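Local coordinates for protein SxtG (Microseira wollei, PDB 6U1R) that is an amidinotransferase of the saxitoxin biosynthetic pathway and probably transfers an amidino group by way of an amidino-cysteine intermediate, at residues L37-G43 / V105-V110; A48-E54 / E75-Y81; Y81-I86 / Y360-G364; D114-S118 / S128-A132. Residues are numbered along the deposited sequence.

Contact 1: residues L37-G43 / V105-V110; sequences LEEVIVG and VKVRRV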
loop_
_atom_site.group_PDB
_atom_site.type_symbol
_atom_site.label_atom_id
_atom_site.label_comp_id
_atom_site.label_asym_id
_atom_site.label_seq_id
_atom_site.Cartn_x
_atom_site.Cartn_y
_atom_site.Cartn_z
ATOM N N LEU A 37 -20.632 19.067 -4.450
ATOM C CA LEU A 37 -20.393 17.899 -3.601
ATOM C C LEU A 37 -21.614 16.988 -3.604
ATOM O O LEU A 37 -22.719 17.424 -3.257
ATOM C CB LEU A 37 -20.057 18.348 -2.182
ATOM C CG LEU A 37 -19.659 17.270 -1.162
ATOM C CD1 LEU A 37 -18.470 16.476 -1.655
ATOM C CD2 LEU A 37 -19.369 17.912 0.193
ATOM N N GLU A 38 -21.423 15.732 -4.007
ATOM C CA GLU A 38 -22.515 14.759 -4.081
ATOM C C GLU A 38 -22.455 13.707 -2.987
ATOM O O GLU A 38 -23.495 13.295 -2.472
ATOM C CB GLU A 38 -22.520 14.058 -5.451
ATOM C CG GLU A 38 -22.918 14.991 -6.605
ATOM C CD GLU A 38 -23.127 14.289 -7.944
ATOM O OE1 GLU A 38 -22.809 13.089 -8.081
ATOM O OE2 GLU A 38 -23.637 14.957 -8.871
ATOM N N GLU A 39 -21.258 13.262 -2.614
ATOM C CA GLU A 39 -21.133 12.218 -1.610
ATOM C C GLU A 39 -19.840 12.448 -0.845
ATOM O O GLU A 39 -18.807 12.772 -1.443
ATOM C CB GLU A 39 -21.161 10.815 -2.236
ATOM C CG GLU A 39 -21.017 9.693 -1.196
ATOM C CD GLU A 39 -21.467 8.314 -1.698
ATOM O OE1 GLU A 39 -22.290 8.253 -2.640
ATOM O OE2 GLU A 39 -21.009 7.295 -1.135
ATOM N N VAL A 40 -19.921 12.296 0.479
ATOM C CA VAL A 40 -18.800 12.551 1.377
ATOM C C VAL A 40 -18.778 11.484 2.471
ATOM O O VAL A 40 -19.832 11.069 2.969
ATOM C CB VAL A 40 -18.914 13.985 1.966
ATOM C CG1 VAL A 40 -20.114 14.101 2.939
ATOM C CG2 VAL A 40 -17.619 14.423 2.620
ATOM N N ILE A 41 -17.577 10.994 2.817
ATOM C CA ILE A 41 -17.382 10.203 4.034
ATOM C C ILE A 41 -17.143 11.181 5.173
ATOM O O ILE A 41 -16.337 12.107 5.037
ATOM C CB ILE A 41 -16.194 9.227 3.894
ATOM C CG1 ILE A 41 -16.403 8.302 2.683
ATOM C CG2 ILE A 41 -15.997 8.447 5.197
ATOM C CD1 ILE A 41 -15.238 7.312 2.381
ATOM N N VAL A 42 -17.839 10.994 6.289
ATOM C CA VAL A 42 -17.637 11.829 7.472
ATOM C C VAL A 42 -17.054 10.954 8.572
ATOM O O VAL A 42 -17.416 9.780 8.701
ATOM C CB VAL A 42 -18.941 12.526 7.910
ATOM C CG1 VAL A 42 -18.730 13.377 9.128
ATOM C CG2 VAL A 42 -19.443 13.436 6.787
ATOM N N GLY A 43 -16.135 11.516 9.346
ATOM C CA GLY A 43 -15.461 10.779 10.390
ATOM C C GLY A 43 -16.363 10.453 11.582
ATOM O O GLY A 43 -17.544 10.809 11.654
ATOM N N VAL A 105 -26.247 16.748 0.130
ATOM C CA VAL A 105 -25.104 15.835 0.075
ATOM C C VAL A 105 -25.481 14.506 0.712
ATOM O O VAL A 105 -26.074 14.468 1.799
ATOM C CB VAL A 105 -23.874 16.433 0.782
ATOM C CG1 VAL A 105 -22.666 15.488 0.657
ATOM C CG2 VAL A 105 -23.573 17.805 0.213
ATOM N N LYS A 106 -25.069 13.416 0.068
ATOM C CA LYS A 106 -25.169 12.084 0.660
ATOM C C LYS A 106 -23.990 11.851 1.599
ATOM O O LYS A 106 -22.840 12.014 1.191
ATOM C CB LYS A 106 -25.184 11.023 -0.432
ATOM C CG LYS A 106 -25.269 9.582 0.075
ATOM C CD LYS A 106 -25.359 8.629 -1.127
ATOM C CE LYS A 106 -25.190 7.171 -0.750
ATOM N NZ LYS A 106 -24.859 6.353 -1.957
ATOM N N VAL A 107 -24.271 11.450 2.836
ATOM C CA VAL A 107 -23.246 11.306 3.873
ATOM C C VAL A 107 -23.083 9.831 4.212
ATOM O O VAL A 107 -24.069 9.143 4.499
ATOM C CB VAL A 107 -23.604 12.124 5.125
ATOM C CG1 VAL A 107 -22.649 11.798 6.318
ATOM C CG2 VAL A 107 -23.540 13.594 4.786
ATOM N N ARG A 108 -21.842 9.348 4.177
ATOM C CA ARG A 108 -21.500 8.007 4.636
ATOM C C ARG A 108 -20.793 8.134 5.981
ATOM O O ARG A 108 -19.685 8.679 6.057
ATOM C CB ARG A 108 -20.613 7.280 3.623
ATOM C CG ARG A 108 -21.038 7.365 2.177
ATOM C CD ARG A 108 -22.456 6.841 1.922
ATOM N NE ARG A 108 -22.587 5.396 2.140
ATOM C CZ ARG A 108 -22.285 4.457 1.250
ATOM N NH1 ARG A 108 -21.814 4.769 0.053
ATOM N NH2 ARG A 108 -22.438 3.181 1.573
ATOM N N ARG A 109 -21.429 7.625 7.041
ATOM C CA ARG A 109 -20.889 7.711 8.394
ATOM C C ARG A 109 -20.002 6.504 8.648
ATOM O O ARG A 109 -20.484 5.368 8.636
ATOM C CB ARG A 109 -21.998 7.744 9.444
ATOM C CG ARG A 109 -22.823 8.997 9.496
ATOM C CD ARG A 109 -24.023 8.763 10.423
ATOM N NE ARG A 109 -24.914 9.918 10.553
ATOM C CZ ARG A 109 -24.985 10.710 11.619
ATOM N NH1 ARG A 109 -24.199 10.522 12.681
ATOM N NH2 ARG A 109 -25.858 11.707 11.630
ATOM N N VAL A 110 -18.711 6.738 8.878
ATOM C CA VAL A 110 -17.830 5.627 9.199
ATOM C C VAL A 110 -18.178 5.118 10.593
ATOM O O VAL A 110 -18.475 5.903 11.510
ATOM C CB VAL A 110 -16.349 6.035 9.100
ATOM C CG1 VAL A 110 -15.953 6.889 10.262
ATOM C CG2 VAL A 110 -15.469 4.806 9.041
HETATM O O HOH W 1 -22.394 5.853 -4.000
HETATM O O HOH W 2 -19.533 8.920 11.620
#

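Contact 2: residues A48-E54 / E75-Y81; sequences AMLPALE and ETGGIPY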
loop_
_atom_site.group_PDB
_atom_site.type_symbol
_atom_site.label_atom_id
_atom_site.label_comp_id
_atom_site.label_asym_id
_atom_site.label_seq_id
_atom_site.Cartn_x
_atom_site.Cartn_y
_atom_site.Cartn_z
ATOM N N ALA A 48 -12.453 6.791 20.289
ATOM C CA ALA A 48 -11.233 7.529 19.992
ATOM C C ALA A 48 -10.228 7.451 21.144
ATOM O O ALA A 48 -10.600 7.502 22.318
ATOM C CB ALA A 48 -11.577 8.989 19.688
ATOM N N MET A 49 -8.948 7.313 20.784
ATOM C CA MET A 49 -7.814 7.257 21.697
ATOM C C MET A 49 -6.944 8.488 21.496
ATOM O O MET A 49 -6.762 8.942 20.366
ATOM C CB MET A 49 -6.964 6.002 21.450
ATOM C CG MET A 49 -7.759 4.695 21.452
ATOM S SD MET A 49 -8.435 4.288 23.071
ATOM C CE MET A 49 -6.940 4.004 23.995
ATOM N N LEU A 50 -6.399 9.025 22.585
ATOM C CA LEU A 50 -5.584 10.226 22.481
ATOM C C LEU A 50 -4.378 10.000 21.561
ATOM O O LEU A 50 -3.854 8.881 21.463
ATOM C CB LEU A 50 -5.094 10.657 23.865
ATOM C CG LEU A 50 -6.118 11.159 24.881
ATOM C CD1 LEU A 50 -5.403 11.480 26.208
ATOM C CD2 LEU A 50 -6.855 12.389 24.337
ATOM N N PRO A 51 -3.907 11.058 20.891
ATOM C CA PRO A 51 -2.649 10.971 20.148
ATOM C C PRO A 51 -1.511 10.562 21.068
ATOM O O PRO A 51 -1.499 10.901 22.253
ATOM C CB PRO A 51 -2.437 12.404 19.631
ATOM C CG PRO A 51 -3.722 13.079 19.771
ATOM C CD PRO A 51 -4.439 12.427 20.911
ATOM N N ALA A 52 -0.532 9.871 20.495
ATOM C CA ALA A 52 0.688 9.517 21.206
ATOM C C ALA A 52 1.718 10.628 21.076
ATOM O O ALA A 52 1.891 11.216 19.997
ATOM C CB ALA A 52 1.271 8.216 20.660
ATOM N N LEU A 53 2.418 10.889 22.179
ATOM C CA LEU A 53 3.375 11.984 22.232
ATOM C C LEU A 53 4.584 11.729 21.343
ATOM O O LEU A 53 5.145 12.676 20.762
ATOM C CB LEU A 53 3.816 12.191 23.690
ATOM C CG LEU A 53 4.631 13.413 24.064
ATOM C CD1 LEU A 53 3.823 14.699 23.811
ATOM C CD2 LEU A 53 5.039 13.310 25.544
ATOM N N GLU A 54 5.001 10.473 21.230
ATOM C CA GLU A 54 6.261 10.143 20.571
ATOM C C GLU A 54 6.021 9.237 19.383
ATOM O O GLU A 54 5.036 8.483 19.364
ATOM C CB GLU A 54 7.234 9.455 21.548
ATOM C CG GLU A 54 7.541 10.240 22.818
ATOM C CD GLU A 54 8.752 11.150 22.689
ATOM O OE1 GLU A 54 9.123 11.793 23.701
ATOM O OE2 GLU A 54 9.338 11.219 21.585
ATOM N N GLU A 75 3.261 8.126 25.875
ATOM C CA GLU A 75 4.377 7.825 24.967
ATOM C C GLU A 75 3.921 7.139 23.687
ATOM O O GLU A 75 4.295 7.516 22.570
ATOM C CB GLU A 75 5.382 6.908 25.676
ATOM C CG GLU A 75 6.182 7.524 26.826
ATOM C CD GLU A 75 5.486 7.496 28.197
ATOM O OE1 GLU A 75 4.299 7.088 28.313
ATOM O OE2 GLU A 75 6.160 7.887 29.179
ATOM N N THR A 76 3.174 6.040 23.839
ATOM C CA THR A 76 2.798 5.230 22.684
ATOM C C THR A 76 1.300 4.957 22.661
ATOM O O THR A 76 0.859 3.948 22.108
ATOM C CB THR A 76 3.568 3.906 22.633
ATOM O OG1 THR A 76 3.255 3.109 23.790
ATOM C CG2 THR A 76 5.091 4.156 22.565
ATOM N N GLY A 77 0.510 5.864 23.230
ATOM C CA GLY A 77 -0.930 5.722 23.214
ATOM C C GLY A 77 -1.466 4.904 24.374
ATOM O O GLY A 77 -0.832 4.822 25.436
ATOM N N GLY A 78 -2.629 4.290 24.185
ATOM C CA GLY A 78 -3.243 3.473 25.211
ATOM C C GLY A 78 -4.171 4.206 26.152
ATOM O O GLY A 78 -4.705 3.578 27.082
ATOM N N ILE A 79 -4.410 5.492 25.931
ATOM C CA ILE A 79 -5.256 6.314 26.788
ATOM C C ILE A 79 -6.467 6.755 25.969
ATOM O O ILE A 79 -6.304 7.418 24.939
ATOM C CB ILE A 79 -4.510 7.546 27.328
ATOM C CG1 ILE A 79 -3.186 7.151 27.999
ATOM C CG2 ILE A 79 -5.417 8.333 28.297
ATOM C CD1 ILE A 79 -3.362 6.315 29.256
ATOM N N PRO A 80 -7.703 6.479 26.397
ATOM C CA PRO A 80 -8.865 6.952 25.627
ATOM C C PRO A 80 -9.092 8.451 25.790
ATOM O O PRO A 80 -8.697 9.070 26.777
ATOM C CB PRO A 80 -10.030 6.152 26.224
ATOM C CG PRO A 80 -9.628 5.973 27.663
ATOM C CD PRO A 80 -8.116 5.735 27.600
ATOM N N TYR A 81 -9.750 9.044 24.794
ATOM C CA TYR A 81 -10.329 10.361 25.010
ATOM C C TYR A 81 -11.336 10.277 26.153
ATOM O O TYR A 81 -12.032 9.260 26.290
ATOM C CB TYR A 81 -11.043 10.875 23.755
ATOM C CG TYR A 81 -10.158 11.614 22.777
ATOM C CD1 TYR A 81 -9.420 10.924 21.836
ATOM C CD2 TYR A 81 -10.069 13.012 22.796
ATOM C CE1 TYR A 81 -8.605 11.589 20.936
ATOM C CE2 TYR A 81 -9.261 13.687 21.899
ATOM C CZ TYR A 81 -8.531 12.969 20.959
ATOM O OH TYR A 81 -7.717 13.608 20.052
HETATM O O HOH W 3 -3.801 7.424 23.712
#

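Contact 3: residues Y81-I86 / Y360-G364; sequences YPPEMI and YPFLG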
loop_
_atom_site.group_PDB
_atom_site.type_symbol
_atom_site.label_atom_id
_atom_site.label_comp_id
_atom_site.label_asym_id
_atom_site.label_seq_id
_atom_site.Cartn_x
_atom_site.Cartn_y
_atom_site.Cartn_z
ATOM N N TYR A 81 -9.750 9.044 24.794
ATOM C CA TYR A 81 -10.329 10.361 25.010
ATOM C C TYR A 81 -11.336 10.277 26.153
ATOM O O TYR A 81 -12.032 9.260 26.290
ATOM C CB TYR A 81 -11.043 10.875 23.755
ATOM C CG TYR A 81 -10.158 11.614 22.777
ATOM C CD1 TYR A 81 -9.420 10.924 21.836
ATOM C CD2 TYR A 81 -10.069 13.012 22.796
ATOM C CE1 TYR A 81 -8.605 11.589 20.936
ATOM C CE2 TYR A 81 -9.261 13.687 21.899
ATOM C CZ TYR A 81 -8.531 12.969 20.959
ATOM O OH TYR A 81 -7.717 13.608 20.052
ATOM N N PRO A 82 -11.462 11.318 26.973
ATOM C CA PRO A 82 -12.525 11.328 27.981
ATOM C C PRO A 82 -13.885 11.118 27.340
ATOM O O PRO A 82 -14.187 11.708 26.289
ATOM C CB PRO A 82 -12.404 12.724 28.603
ATOM C CG PRO A 82 -10.973 13.059 28.449
ATOM C CD PRO A 82 -10.555 12.472 27.131
ATOM N N PRO A 83 -14.732 10.273 27.928
ATOM C CA PRO A 83 -16.032 9.998 27.299
ATOM C C PRO A 83 -16.865 11.244 27.080
ATOM O O PRO A 83 -17.593 11.332 26.084
ATOM C CB PRO A 83 -16.707 9.048 28.296
ATOM C CG PRO A 83 -15.610 8.427 29.036
ATOM C CD PRO A 83 -14.497 9.421 29.109
ATOM N N GLU A 84 -16.787 12.216 27.985
ATOM C CA GLU A 84 -17.610 13.404 27.811
ATOM C C GLU A 84 -17.168 14.207 26.596
ATOM O O GLU A 84 -18.001 14.835 25.934
ATOM C CB GLU A 84 -17.592 14.254 29.088
ATOM C CG GLU A 84 -16.225 14.822 29.496
ATOM C CD GLU A 84 -15.384 13.890 30.399
ATOM O OE1 GLU A 84 -15.523 12.631 30.359
ATOM O OE2 GLU A 84 -14.558 14.447 31.154
ATOM N N MET A 85 -15.869 14.197 26.279
ATOM C CA MET A 85 -15.406 14.877 25.078
ATOM C C MET A 85 -15.946 14.207 23.821
ATOM O O MET A 85 -16.369 14.888 22.881
ATOM C CB MET A 85 -13.877 14.922 25.053
ATOM C CG MET A 85 -13.282 15.824 26.109
ATOM S SD MET A 85 -11.480 15.978 25.948
ATOM C CE MET A 85 -11.349 16.911 24.437
ATOM N N ILE A 86 -15.929 12.877 23.775
ATOM C CA ILE A 86 -16.502 12.171 22.636
ATOM C C ILE A 86 -17.988 12.507 22.492
ATOM O O ILE A 86 -18.484 12.738 21.379
ATOM C CB ILE A 86 -16.254 10.661 22.793
ATOM C CG1 ILE A 86 -14.753 10.391 22.632
ATOM C CG2 ILE A 86 -17.078 9.863 21.786
ATOM C CD1 ILE A 86 -14.309 8.971 22.977
ATOM N N TYR A 360 -12.285 20.003 17.600
ATOM C CA TYR A 360 -10.877 20.379 17.497
ATOM C C TYR A 360 -9.936 19.495 18.318
ATOM O O TYR A 360 -8.802 19.270 17.860
ATOM C CB TYR A 360 -10.695 21.840 17.920
ATOM C CG TYR A 360 -11.334 22.895 17.027
ATOM C CD1 TYR A 360 -11.991 22.571 15.845
ATOM C CD2 TYR A 360 -11.266 24.231 17.384
ATOM C CE1 TYR A 360 -12.566 23.561 15.057
ATOM C CE2 TYR A 360 -11.827 25.212 16.609
ATOM C CZ TYR A 360 -12.470 24.875 15.445
ATOM O OH TYR A 360 -13.033 25.844 14.662
ATOM N N PRO A 361 -10.298 19.016 19.515
ATOM C CA PRO A 361 -9.361 18.148 20.261
ATOM C C PRO A 361 -9.085 16.838 19.556
ATOM O O PRO A 361 -8.116 16.150 19.908
ATOM C CB PRO A 361 -10.067 17.909 21.604
ATOM C CG PRO A 361 -11.179 18.880 21.678
ATOM C CD PRO A 361 -11.525 19.286 20.282
ATOM N N PHE A 362 -9.911 16.461 18.584
ATOM C CA PHE A 362 -9.665 15.288 17.755
ATOM C C PHE A 362 -8.830 15.620 16.526
ATOM O O PHE A 362 -8.716 14.785 15.624
ATOM C CB PHE A 362 -10.998 14.652 17.360
ATOM C CG PHE A 362 -11.810 14.229 18.544
ATOM C CD1 PHE A 362 -12.632 15.145 19.185
ATOM C CD2 PHE A 362 -11.716 12.932 19.048
ATOM C CE1 PHE A 362 -13.371 14.779 20.309
ATOM C CE2 PHE A 362 -12.451 12.553 20.167
ATOM C CZ PHE A 362 -13.266 13.472 20.807
ATOM N N LEU A 363 -8.265 16.834 16.485
ATOM C CA LEU A 363 -7.241 17.279 15.549
ATOM C C LEU A 363 -7.784 17.585 14.157
ATOM O O LEU A 363 -7.056 17.458 13.160
ATOM C CB LEU A 363 -6.118 16.241 15.447
ATOM C CG LEU A 363 -5.484 15.844 16.793
ATOM C CD1 LEU A 363 -4.223 15.015 16.572
ATOM C CD2 LEU A 363 -5.188 17.062 17.649
ATOM N N GLY A 364 -9.044 17.993 14.076
ATOM C CA GLY A 364 -9.588 18.428 12.800
ATOM C C GLY A 364 -10.779 19.354 12.939
ATOM O O GLY A 364 -11.382 19.490 14.005
#

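Contact 4: residues D114-S118 / S128-A132; sequences DFFAS and SGFCA. With FMT (formic acid), chain C.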
loop_
_atom_site.group_PDB
_atom_site.type_symbol
_atom_site.label_atom_id
_atom_site.label_comp_id
_atom_site.label_asym_id
_atom_site.label_seq_id
_atom_site.Cartn_x
_atom_site.Cartn_y
_atom_site.Cartn_z
ATOM N N ASP A 114 -12.064 -1.091 16.845
ATOM C CA ASP A 114 -11.345 -1.204 18.122
ATOM C C ASP A 114 -10.049 -0.390 18.096
ATOM O O ASP A 114 -8.935 -0.931 18.025
ATOM C CB ASP A 114 -11.007 -2.658 18.432
ATOM C CG ASP A 114 -12.222 -3.506 18.743
ATOM O OD1 ASP A 114 -13.301 -2.950 19.061
ATOM O OD2 ASP A 114 -12.068 -4.749 18.696
ATOM N N PHE A 115 -10.174 0.925 18.252
ATOM C CA PHE A 115 -8.960 1.733 18.349
ATOM C C PHE A 115 -8.199 1.478 19.642
ATOM O O PHE A 115 -6.997 1.768 19.707
ATOM C CB PHE A 115 -9.298 3.225 18.197
ATOM C CG PHE A 115 -9.818 3.560 16.840
ATOM C CD1 PHE A 115 -8.957 3.577 15.744
ATOM C CD2 PHE A 115 -11.164 3.809 16.639
ATOM C CE1 PHE A 115 -9.434 3.842 14.472
ATOM C CE2 PHE A 115 -11.641 4.081 15.359
ATOM C CZ PHE A 115 -10.775 4.083 14.287
ATOM N N PHE A 116 -8.856 0.941 20.675
ATOM C CA PHE A 116 -8.139 0.664 21.916
ATOM C C PHE A 116 -7.124 -0.468 21.765
ATOM O O PHE A 116 -6.222 -0.579 22.595
ATOM C CB PHE A 116 -9.127 0.326 23.039
ATOM C CG PHE A 116 -9.866 -0.959 22.829
ATOM C CD1 PHE A 116 -9.251 -2.187 23.067
ATOM C CD2 PHE A 116 -11.182 -0.956 22.398
ATOM C CE1 PHE A 116 -9.941 -3.378 22.864
ATOM C CE2 PHE A 116 -11.873 -2.142 22.196
ATOM C CZ PHE A 116 -11.252 -3.351 22.432
ATOM N N ALA A 117 -7.257 -1.321 20.758
ATOM C CA ALA A 117 -6.415 -2.512 20.690
ATOM C C ALA A 117 -4.964 -2.161 20.360
ATOM O O ALA A 117 -4.683 -1.297 19.521
ATOM C CB ALA A 117 -6.974 -3.483 19.659
ATOM N N SER A 118 -4.037 -2.840 21.040
ATOM C CA SER A 118 -2.615 -2.742 20.723
ATOM C C SER A 118 -2.307 -3.488 19.419
ATOM O O SER A 118 -3.088 -4.319 18.942
ATOM C CB SER A 118 -1.771 -3.325 21.860
ATOM O OG SER A 118 -2.028 -4.713 21.993
ATOM N N SER A 128 -2.119 1.437 21.279
ATOM C CA SER A 128 -3.438 1.620 20.687
ATOM C C SER A 128 -3.272 2.301 19.334
ATOM O O SER A 128 -2.189 2.776 18.974
ATOM C CB SER A 128 -4.357 2.468 21.578
ATOM O OG SER A 128 -3.912 3.820 21.623
ATOM N N GLY A 129 -4.364 2.355 18.600
ATOM C CA GLY A 129 -4.480 3.268 17.486
ATOM C C GLY A 129 -4.864 4.662 17.936
ATOM O O GLY A 129 -4.679 5.050 19.096
ATOM N N PHE A 130 -5.418 5.428 16.981
ATOM C CA PHE A 130 -5.838 6.808 17.213
ATOM C C PHE A 130 -7.356 6.833 17.140
ATOM O O PHE A 130 -8.026 6.502 18.140
ATOM C CB PHE A 130 -5.127 7.746 16.211
ATOM C CG PHE A 130 -5.558 9.219 16.280
ATOM C CD1 PHE A 130 -5.770 9.851 17.496
ATOM C CD2 PHE A 130 -5.721 9.966 15.110
ATOM C CE1 PHE A 130 -6.157 11.193 17.559
ATOM C CE2 PHE A 130 -6.096 11.334 15.162
ATOM C CZ PHE A 130 -6.316 11.938 16.382
ATOM N N CYS A 131 -7.955 7.123 15.986
ATOM C CA CYS A 131 -9.409 7.239 15.840
ATOM C C CYS A 131 -9.723 7.412 14.353
ATOM O O CYS A 131 -8.822 7.482 13.505
ATOM C CB CYS A 131 -9.969 8.405 16.679
ATOM S SG CYS A 131 -9.545 10.062 16.120
ATOM N N ALA A 132 -11.013 7.499 14.035
ATOM C CA ALA A 132 -11.449 7.710 12.658
ATOM C C ALA A 132 -12.131 9.067 12.490
ATOM O O ALA A 132 -13.052 9.220 11.686
ATOM C CB ALA A 132 -12.374 6.581 12.203
HETATM C C FMT C . -11.445 -4.030 14.139
HETATM O O1 FMT C . -12.211 -4.038 13.181
HETATM O O2 FMT C . -11.869 -3.674 15.230
#

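Contact 1: residues L37-G43 / V105-V110
Val40 and Val42 meet Val107 on one face of a parallel strand pair: Val42 CG2 lies 3.6 Å from Val107 CG1, and Val40 CG1 3.9 Å from Val107 CG2. Val105 extends this apolar patch, its CG1 3.7 Å from Val40 CG1. Four regular backbone hydrogen bonds join the strands, such as Arg108 N to Val40 O (2.9 Å); a weaker one links Val110 N to Val42 O (3.3 Å). On the opposite face Glu39 forms two salt bridges, OE2 to Arg108 NH1 (2.9 Å) and OE1 to Lys106 NZ (3.3 Å, a weak hydrogen bond). Arg374 also salt-bridges Glu39, and Glu169 Arg108, while the Tyr170 hydroxyl hydrogen-bonds Glu39. The parallel strands (axes 4.8 Å apart, at 24°) are joined through helix 83-102, a beta-alpha-beta crossover in the alpha/beta propeller of amidinotransferases: that helix packs on the valine face, helix 164-172 on the Ile41 and Arg108 face, and antiparallel strand 370-375 flanks 37-42, with a classic beta bulge at Glu38 and Glu39 facing Arg374.

Contact 2: residues A48-E54 / E75-Y81
Leu50, with chi1 m and chi2 t, sets its CD2 over the Tyr81 ring: the methyl is 3.5 Å from the ring centroid and 7° off the normal, a CH-pi contact. Its other methyl, CD1, lies 3.8 Å from Ile79 CG2. Met49 takes the mmm rotamer, so its side chain starts away from 75-81 yet curls back until CE is 3.4 Å from Ile79 C. The segments run in opposite directions around a single bridge at Met49 and Pro80, fastened by Tyr81 N to Ala48 O (3.0 Å) and Leu50 N to Ile79 O (2.9 Å). A water accepting from Ile79 N (3.0 Å) lies 2.7 Å from Leu50 O in the next gap. At the backbone angles of Gly77 and Gly78 (phi 87° and 90°) a CB would jam against the preceding carbonyl O, so glycine suits both positions. The pair thus joins the lead-in to helix 53-57 to the connection between helices 63-72 and 83-102, with Leu50 also touching Val72 of helix 63-72.

Contact 3: residues Y81-I86 / Y360-G364
A helix N-terminus meets a tight turn here, and a face-to-face aromatic stack joins them. Pro82 occupies the N-cap of helix 83-102, its O accepting from Ile86 N at 3.3 Å. Across from it, 3-10 geometry at Tyr360 and Pro361 runs into a turn in which Leu363 N donates to Tyr360 O (2.8 Å), and Leu363 then takes a positive phi of 76°. The backbones stay well apart, the nearest CA pair being Met85 and Pro361 at 8.4 Å, so side chains make the contact. The Tyr81 and Phe362 rings have centroids 4.2 Å apart and planes inclined by 20°, with Tyr81 CD2 3.6 Å from Phe362 CE2. Ile86 CG1 meets the Phe362 ring edge, 3.9 Å from CZ, and Met85 CE presses on Pro361 CB at 3.3 Å. The Phe362 side chain is about 8 Å from that of Cys368, the predicted amidino-cysteine residue, placing the stack beside the probable active site. Beyond the stack, the Tyr81 hydroxyl donates a hydrogen bond to the turn: OH to Pro361 O, 2.6 Å.

Contact 4: residues D114-S118 / S128-A132
A type I beta turn, Asp114 to Ala117, packs here against the segment that leads toward the predicted active site: the Phe130 side chain is about 7 Å from that of His264 and about 8 Å from that of Asp215. The turn is closed by Ala117 N to Asp114 O (3.2 Å), and residues 115-118 run roughly opposite to 128-132 (end-to-end directions 158° apart). Gly129 N donates to Phe115 O at 2.9 Å, while Ser128 CA makes a CA-H...O contact with Ala117 O at 3.4 Å. Two carbonyls of the turn thus meet the Ser128-Gly129 backbone, at the base of the excursion carrying strands 119-120 and 125-126. Ser128 OG donates to Gly129 O (2.9 Å) and accepts from Gly78 N. On the outer side Ala117 packs on Pro122 of the second subunit, and Asp114 N donates to O2 of a formic acid, probably from the crystallisation liquor, at 3.1 Å. Phe115 is the buried centre. Its CB is 3.5 Å from Phe130 O, its CZ reaches Ala132 CB at 3.6 Å, and its ring face receives a CH-pi contact from Cys131 CA, 3.5 Å from the centroid and 6° off the normal.

Only contact 1 is a regular strand pairing, edged by charge; the other three are irregular, built mostly of loops with an aromatic ring in each, contact 3 adding the first turn of helix 83-102, which packs over the sheet of contact 1. Contacts 2 and 3 share Tyr81, whose ring meets an aliphatic methyl in one and an aromatic ring in the other. Contact 4, about 9 Å from contact 2 between centres, is bound to it by polar links, Met49 N to Phe130 O and Gly78 N to Ser128 OG, both 2.9 Å. Contacts 1, 3 and 4 are mainly buried, although contact 4 also reaches the second subunit, while contact 2 is partly exposed.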